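Local coordinates for envelope glycoprotein (Thogoto virus, PDB 5XEA) that drives fusion of the viral envelope with the host membrane and probably attaches the virion to a host-cell receptor, at the interface of chains A and B. Coordinates in Å, arbitrary orientation; residue numbers count along the deposited sequence, not the author numbering. Chains: chain A/B, Envelope glycoprotein.

Contact 1: the interface of chains A and B. Residues chain A 310, 313, 317; chain B 306, 309-310, 313.
The ring of A:Phe310 inserts among B:Leu306, B:Arg309, B:Phe310 and B:Leu313 in the central coiled coil of this gp64-like class III fusogen. One face of the ring lies under the aliphatic stem of B:Arg309, whose CD sits over the ring centre, 3.8 Å from the centroid, as a CH-pi contact. The guanidinium does not stack on the same ring: its plane stands 87° from that of the phenyl, and its NH1 edge comes to 3.6 Å from A:Phe310 CD2. At the far end of the ring, A:Phe310 CZ points at the face of B:Phe310, offset toward the rim, in an edge-to-face pair with centroids 5.4 Å apart. B:Leu306 CD2 touches the CE2 corner, 3.8 Å from A:Phe310 CE2. On the other side of CZ, B:Leu313 CD1 meets A:Phe310 CE1 at 3.6 Å. B:Leu313 is forked between partners, for its CD2 branch packs 3.6 Å from A:Leu317 CD1, while CD1 also faces A:Leu313 CD1 across a right-angled crossing. Torsions set this up: in A:Phe310, CG is opposite the carbonyl carbon (chi1 -76°), which throws the ring across to chain B, and B:Arg309 runs extended from CG to NE, carrying its stem obliquely over the ring, from CB at the CE1-CZ rim to CD over the centre.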
# COMPACT_ATOMS: atom_id res chain seq x y z
N PHE A 310 20.72 -30.33 14.22
CA PHE A 310 21.36 -30.27 15.52
C PHE A 310 20.92 -31.42 16.41
O PHE A 310 21.71 -31.94 17.20
CB PHE A 310 21.08 -28.92 16.20
CG PHE A 310 21.87 -27.80 15.64
CD1 PHE A 310 23.24 -27.73 15.86
CD2 PHE A 310 21.27 -26.83 14.84
CE1 PHE A 310 23.99 -26.71 15.31
CE2 PHE A 310 22.02 -25.79 14.30
CZ PHE A 310 23.37 -25.72 14.53
N LEU A 313 23.06 -34.27 15.02
CA LEU A 313 24.47 -34.17 15.40
C LEU A 313 24.69 -34.53 16.86
O LEU A 313 25.71 -35.13 17.22
CB LEU A 313 25.01 -32.76 15.14
CG LEU A 313 25.24 -32.43 13.66
CD1 LEU A 313 25.84 -31.04 13.46
CD2 LEU A 313 26.10 -33.51 13.00
N LEU A 317 27.27 -37.34 18.03
CA LEU A 317 28.37 -36.99 18.93
C LEU A 317 28.28 -37.71 20.27
O LEU A 317 29.30 -38.12 20.82
CB LEU A 317 28.41 -35.47 19.16
CG LEU A 317 28.96 -34.62 18.01
CD1 LEU A 317 28.65 -33.13 18.24
CD2 LEU A 317 30.44 -34.83 17.81
N LEU B 306 21.97 -19.80 16.30
CA LEU B 306 22.64 -20.71 15.39
C LEU B 306 24.16 -20.57 15.47
O LEU B 306 24.88 -21.57 15.52
CB LEU B 306 22.16 -20.48 13.95
CG LEU B 306 20.71 -20.88 13.72
CD1 LEU B 306 20.28 -20.60 12.28
CD2 LEU B 306 20.50 -22.35 14.09
N ARG B 309 25.43 -22.12 18.50
CA ARG B 309 25.49 -23.58 18.48
C ARG B 309 26.74 -24.06 17.75
O ARG B 309 27.38 -25.03 18.19
CB ARG B 309 24.23 -24.16 17.84
CG ARG B 309 22.98 -23.89 18.67
CD ARG B 309 21.76 -24.46 18.00
NE ARG B 309 20.57 -24.24 18.81
CZ ARG B 309 19.37 -24.73 18.52
NH1 ARG B 309 19.20 -25.48 17.44
NH2 ARG B 309 18.34 -24.48 19.32
N PHE B 310 27.11 -23.40 16.65
CA PHE B 310 28.36 -23.72 15.97
C PHE B 310 29.56 -23.43 16.84
O PHE B 310 30.52 -24.22 16.87
CB PHE B 310 28.44 -22.97 14.65
CG PHE B 310 27.51 -23.50 13.62
CD1 PHE B 310 27.74 -24.73 13.03
CD2 PHE B 310 26.37 -22.79 13.26
CE1 PHE B 310 26.87 -25.24 12.09
CE2 PHE B 310 25.50 -23.29 12.32
CZ PHE B 310 25.75 -24.53 11.74
N LEU B 313 29.54 -26.39 19.23
CA LEU B 313 29.99 -27.62 18.58
C LEU B 313 31.49 -27.59 18.32
O LEU B 313 32.17 -28.61 18.49
CB LEU B 313 29.24 -27.86 17.27
CG LEU B 313 27.78 -28.31 17.48
CD1 LEU B 313 27.09 -28.45 16.13
CD2 LEU B 313 27.70 -29.63 18.27

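Contact 2: the interface of chains A and B. Residues chain A 288-289, 292; chain B 288, 291-292.
A:Gln292 and B:Leu288 meet from two helices that run parallel, both residues having regular helical phi and psi within helix 282-327. Their side chains slide past each other in opposite directions, bringing the amide oxygen A:Gln292 OE1 to 3.6 Å from the methyl B:Leu288 CD1. The other branch of B:Leu288 turns to its own counterpart, CD2 lying 3.8 Å from A:Leu288 CD2 in an apolar pair. A:Ser289 borders the first branch, with OG 4.1 Å from B:Leu288 CD1. A:Gln292 leaves its helix with CG opposite the backbone N (chi1 180°) and stays extended beyond it, reaching far enough for its amide nitrogen NE2 to rest against the stem of B:Gln292, 3.6 Å from CB. The two glutamine amides are turned 57° from one another and are joined through water rather than directly. A:Gln292 NE2 lies 2.5 Å from water 1, unusually short for such a pair and so read with caution, with 160° at the hydrogen. The same water is 3.1 Å from the amide oxygen B:Gln292 OE1. The A:Gln292 amide thus turns oxygen to methyl and nitrogen to water. This mixed leucine and glutamine layer, with its bridging water, helps to hold neighbouring protomers together near the beginning of the long coiled-coil helix.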
# COMPACT_ATOMS: atom_id res chain seq x y z
N LEU A 288 1.20 -8.41 -1.49
CA LEU A 288 2.53 -8.33 -0.91
C LEU A 288 2.59 -9.10 0.41
O LEU A 288 3.58 -9.78 0.71
CB LEU A 288 2.94 -6.87 -0.72
CG LEU A 288 4.27 -6.60 0.00
CD1 LEU A 288 5.42 -7.28 -0.73
CD2 LEU A 288 4.52 -5.09 0.15
N SER A 289 1.52 -9.03 1.19
CA SER A 289 1.44 -9.75 2.45
C SER A 289 1.49 -11.26 2.22
O SER A 289 2.07 -11.99 3.02
CB SER A 289 0.16 -9.36 3.18
OG SER A 289 0.06 -9.95 4.46
N GLN A 292 5.09 -12.30 1.68
CA GLN A 292 5.74 -12.34 2.98
C GLN A 292 5.37 -13.60 3.75
O GLN A 292 6.24 -14.24 4.35
CB GLN A 292 5.35 -11.10 3.78
CG GLN A 292 5.97 -11.05 5.16
CD GLN A 292 5.50 -9.83 5.96
OE1 GLN A 292 4.43 -9.85 6.57
NE2 GLN A 292 6.31 -8.78 5.96
N LEU B 288 2.07 -3.31 8.09
CA LEU B 288 2.79 -4.39 7.42
C LEU B 288 4.28 -4.28 7.67
O LEU B 288 4.96 -5.27 7.97
CB LEU B 288 2.49 -4.38 5.92
CG LEU B 288 3.14 -5.47 5.05
CD1 LEU B 288 2.67 -6.89 5.41
CD2 LEU B 288 2.90 -5.21 3.56
N ALA B 291 5.30 -5.60 11.05
CA ALA B 291 5.34 -7.06 11.08
C ALA B 291 6.65 -7.58 10.49
O ALA B 291 7.28 -8.48 11.06
CB ALA B 291 4.13 -7.63 10.32
N GLN B 292 7.04 -7.05 9.33
CA GLN B 292 8.35 -7.34 8.75
C GLN B 292 9.46 -7.11 9.76
O GLN B 292 10.35 -7.96 9.94
CB GLN B 292 8.55 -6.48 7.50
CG GLN B 292 9.85 -6.76 6.74
CD GLN B 292 10.11 -5.77 5.59
OE1 GLN B 292 10.01 -6.13 4.41
NE2 GLN B 292 10.45 -4.53 5.94
O HOH W 1 8.17 -8.67 4.30

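Contact 3: the interface of chains A and B. Residues chain A 403-405; chain B 303-304, 307.
A:Tyr405, on a loop of chain A, lies against helix 282-327 of chain B and spans B:Phe303, B:Ala304 and B:Asp307. From its CB the side chain sets out with CG opposite the carbonyl carbon (chi1 -76°), directing the ring along the helix surface. CD1 is the first ring atom to touch, 4.0 Å from B:Phe303 CB, which stands above one face of the ring and toward its rim. Next along that edge, CE1 packs on the backbone of B:Ala304, 3.6 Å from its N, with CA just behind. CE2 and CZ come to 3.6 and 3.5 Å from B:Asp307 OD2, which lies in plane at the ring edge. Beyond CZ, the phenol OH donates a hydrogen bond of 2.7 Å to this carboxylate oxygen, B:Asp307 OD2. That oxygen is met on its anti side, 17° out of the carboxylate plane, and the ring and carboxylate are turned 37° from each other. A:Leu403 runs alongside the same carboxylate in the opposite sense, its CD1 3.9 Å from B:Asp307 OD2. The backbone carbonyl A:Trp404 O points in plane at the edge of B:Phe303, 3.4 Å from CD2. Together these contacts fasten a chain A loop to the outside of a neighbouring protomer's central helix.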
# COMPACT_ATOMS: atom_id res chain seq x y z
N LEU A 403 28.27 -14.99 9.33
CA LEU A 403 26.87 -14.98 8.91
C LEU A 403 26.43 -13.55 8.67
O LEU A 403 26.78 -12.64 9.42
CB LEU A 403 25.96 -15.61 9.97
CG LEU A 403 25.71 -17.12 9.91
CD1 LEU A 403 24.64 -17.49 10.93
CD2 LEU A 403 25.32 -17.54 8.50
N TRP A 404 25.66 -13.35 7.61
CA TRP A 404 24.93 -12.10 7.48
C TRP A 404 23.67 -12.20 8.35
O TRP A 404 22.94 -13.19 8.27
CB TRP A 404 24.58 -11.81 6.03
CG TRP A 404 23.80 -10.53 5.90
CD1 TRP A 404 24.30 -9.26 5.82
CD2 TRP A 404 22.38 -10.40 5.84
NE1 TRP A 404 23.27 -8.35 5.72
CE2 TRP A 404 22.08 -9.03 5.74
CE3 TRP A 404 21.32 -11.32 5.89
CZ2 TRP A 404 20.78 -8.56 5.66
CZ3 TRP A 404 20.03 -10.85 5.81
CH2 TRP A 404 19.77 -9.48 5.70
N TYR A 405 23.46 -11.19 9.19
CA TYR A 405 22.31 -11.09 10.09
C TYR A 405 21.29 -10.12 9.52
O TYR A 405 21.67 -9.03 9.07
CB TYR A 405 22.76 -10.61 11.47
CG TYR A 405 23.45 -11.66 12.32
CD1 TYR A 405 22.94 -12.03 13.55
CD2 TYR A 405 24.61 -12.28 11.89
CE1 TYR A 405 23.55 -12.97 14.33
CE2 TYR A 405 25.25 -13.25 12.67
CZ TYR A 405 24.70 -13.58 13.89
OH TYR A 405 25.29 -14.53 14.69
N PHE B 303 19.37 -16.34 14.31
CA PHE B 303 20.71 -16.48 13.75
C PHE B 303 21.78 -16.43 14.83
O PHE B 303 22.75 -17.19 14.78
CB PHE B 303 20.96 -15.41 12.69
CG PHE B 303 20.44 -15.78 11.35
CD1 PHE B 303 19.41 -16.69 11.23
CD2 PHE B 303 20.98 -15.23 10.20
CE1 PHE B 303 18.92 -17.06 9.99
CE2 PHE B 303 20.50 -15.59 8.95
CZ PHE B 303 19.47 -16.51 8.85
N ALA B 304 21.61 -15.56 15.83
CA ALA B 304 22.56 -15.52 16.94
C ALA B 304 22.60 -16.85 17.69
O ALA B 304 23.67 -17.27 18.15
CB ALA B 304 22.22 -14.38 17.90
N ASP B 307 24.66 -19.32 15.45
CA ASP B 307 26.10 -19.10 15.57
C ASP B 307 26.61 -19.58 16.92
O ASP B 307 27.71 -20.13 17.02
CB ASP B 307 26.43 -17.62 15.37
CG ASP B 307 27.14 -17.32 14.06
OD1 ASP B 307 27.70 -18.24 13.43
OD2 ASP B 307 27.15 -16.13 13.66

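Contact 4: the interface of chains A and B. Residues chain A 321, 350; chain B 13, 316, 320.
The backbone nitrogen B:Leu13 N sits 3.9 Å from the ring atom A:Phe350 CE2, a van der Waals approach where strand 11-13 of chain B passes the start of strand 350-354 of chain A. The side chain of B:Leu13 leads to A:Ile321, near the end of helix 282-327. Here the CD1 branch of the leucine meets the short branch of the isoleucine, CG2, at 3.8 Å, and it also lies 4.1 Å from the branching carbon A:Ile321 CB. The long branch of A:Ile321 turns to the chain B helix. Its CG1 packs 3.7 Å from B:Val320 CG2, with the two side chains crossing at about a right angle. A:Ile321 therefore serves as a wedge between the incoming strand and the neighbouring helix, each of its branches engaging a different element of chain B. That division follows from the fork at CB, where CG2 lies opposite the backbone N while CG1 lies opposite the carbonyl carbon (chi1 -69°). Beyond CG1 the branch is extended (chi2 174°), carrying the terminal methyl A:Ile321 CD1 to the valine and to B:Ile316, whose CG2 lies 4.1 Å from it.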
# COMPACT_ATOMS: atom_id res chain seq x y z
N ILE A 321 31.25 -39.80 21.54
CA ILE A 321 31.89 -39.45 22.80
C ILE A 321 31.88 -40.63 23.76
O ILE A 321 32.86 -40.90 24.46
CB ILE A 321 31.20 -38.23 23.44
CG1 ILE A 321 31.45 -36.96 22.62
CG2 ILE A 321 31.66 -38.03 24.89
CD1 ILE A 321 30.68 -35.74 23.13
N PHE A 350 27.23 -43.89 32.99
CA PHE A 350 28.56 -43.79 33.57
C PHE A 350 28.45 -43.15 34.95
O PHE A 350 27.46 -42.51 35.29
CB PHE A 350 29.51 -42.98 32.68
CG PHE A 350 29.00 -41.57 32.34
CD1 PHE A 350 29.37 -40.47 33.11
CD2 PHE A 350 28.15 -41.37 31.26
CE1 PHE A 350 28.90 -39.20 32.81
CE2 PHE A 350 27.68 -40.09 30.94
CZ PHE A 350 28.05 -39.00 31.72
N LEU B 13 24.57 -38.93 28.88
CA LEU B 13 24.66 -37.74 28.03
C LEU B 13 23.30 -37.45 27.41
O LEU B 13 22.73 -38.30 26.72
CB LEU B 13 25.71 -37.94 26.94
CG LEU B 13 27.18 -37.94 27.34
CD1 LEU B 13 28.07 -38.01 26.11
CD2 LEU B 13 27.51 -36.72 28.18
N ILE B 316 33.16 -28.59 21.58
CA ILE B 316 33.02 -30.02 21.83
C ILE B 316 33.91 -30.82 20.89
O ILE B 316 34.68 -31.68 21.33
CB ILE B 316 31.54 -30.45 21.69
CG1 ILE B 316 30.70 -29.74 22.74
CG2 ILE B 316 31.42 -31.98 21.75
CD1 ILE B 316 29.20 -29.92 22.55
N VAL B 320 37.00 -33.35 21.80
CA VAL B 320 36.92 -34.73 21.36
C VAL B 320 38.11 -35.08 20.48
O VAL B 320 38.75 -36.14 20.66
CB VAL B 320 35.60 -34.97 20.61
CG1 VAL B 320 35.65 -36.29 19.85
CG2 VAL B 320 34.44 -34.95 21.61

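Helix 282-327 links all four contacts, and in contacts 1, 2 and 4 both chains contribute it. Contact 2 lies near its beginning, with contact 1 about 32 Å away and contact 4 about 44 Å away between C-alpha centres, so the protomers stay joined along most of its length. Contact 3, about 14 Å from contact 1 and 22 Å from contact 2, adds a loop on the outside of the helix; contact 4, 14 Å beyond contact 1, adds strands at the far end. With three copies in the deposited assembly, this pairing would recur around a trimeric stalk, as expected for a class III fusogen.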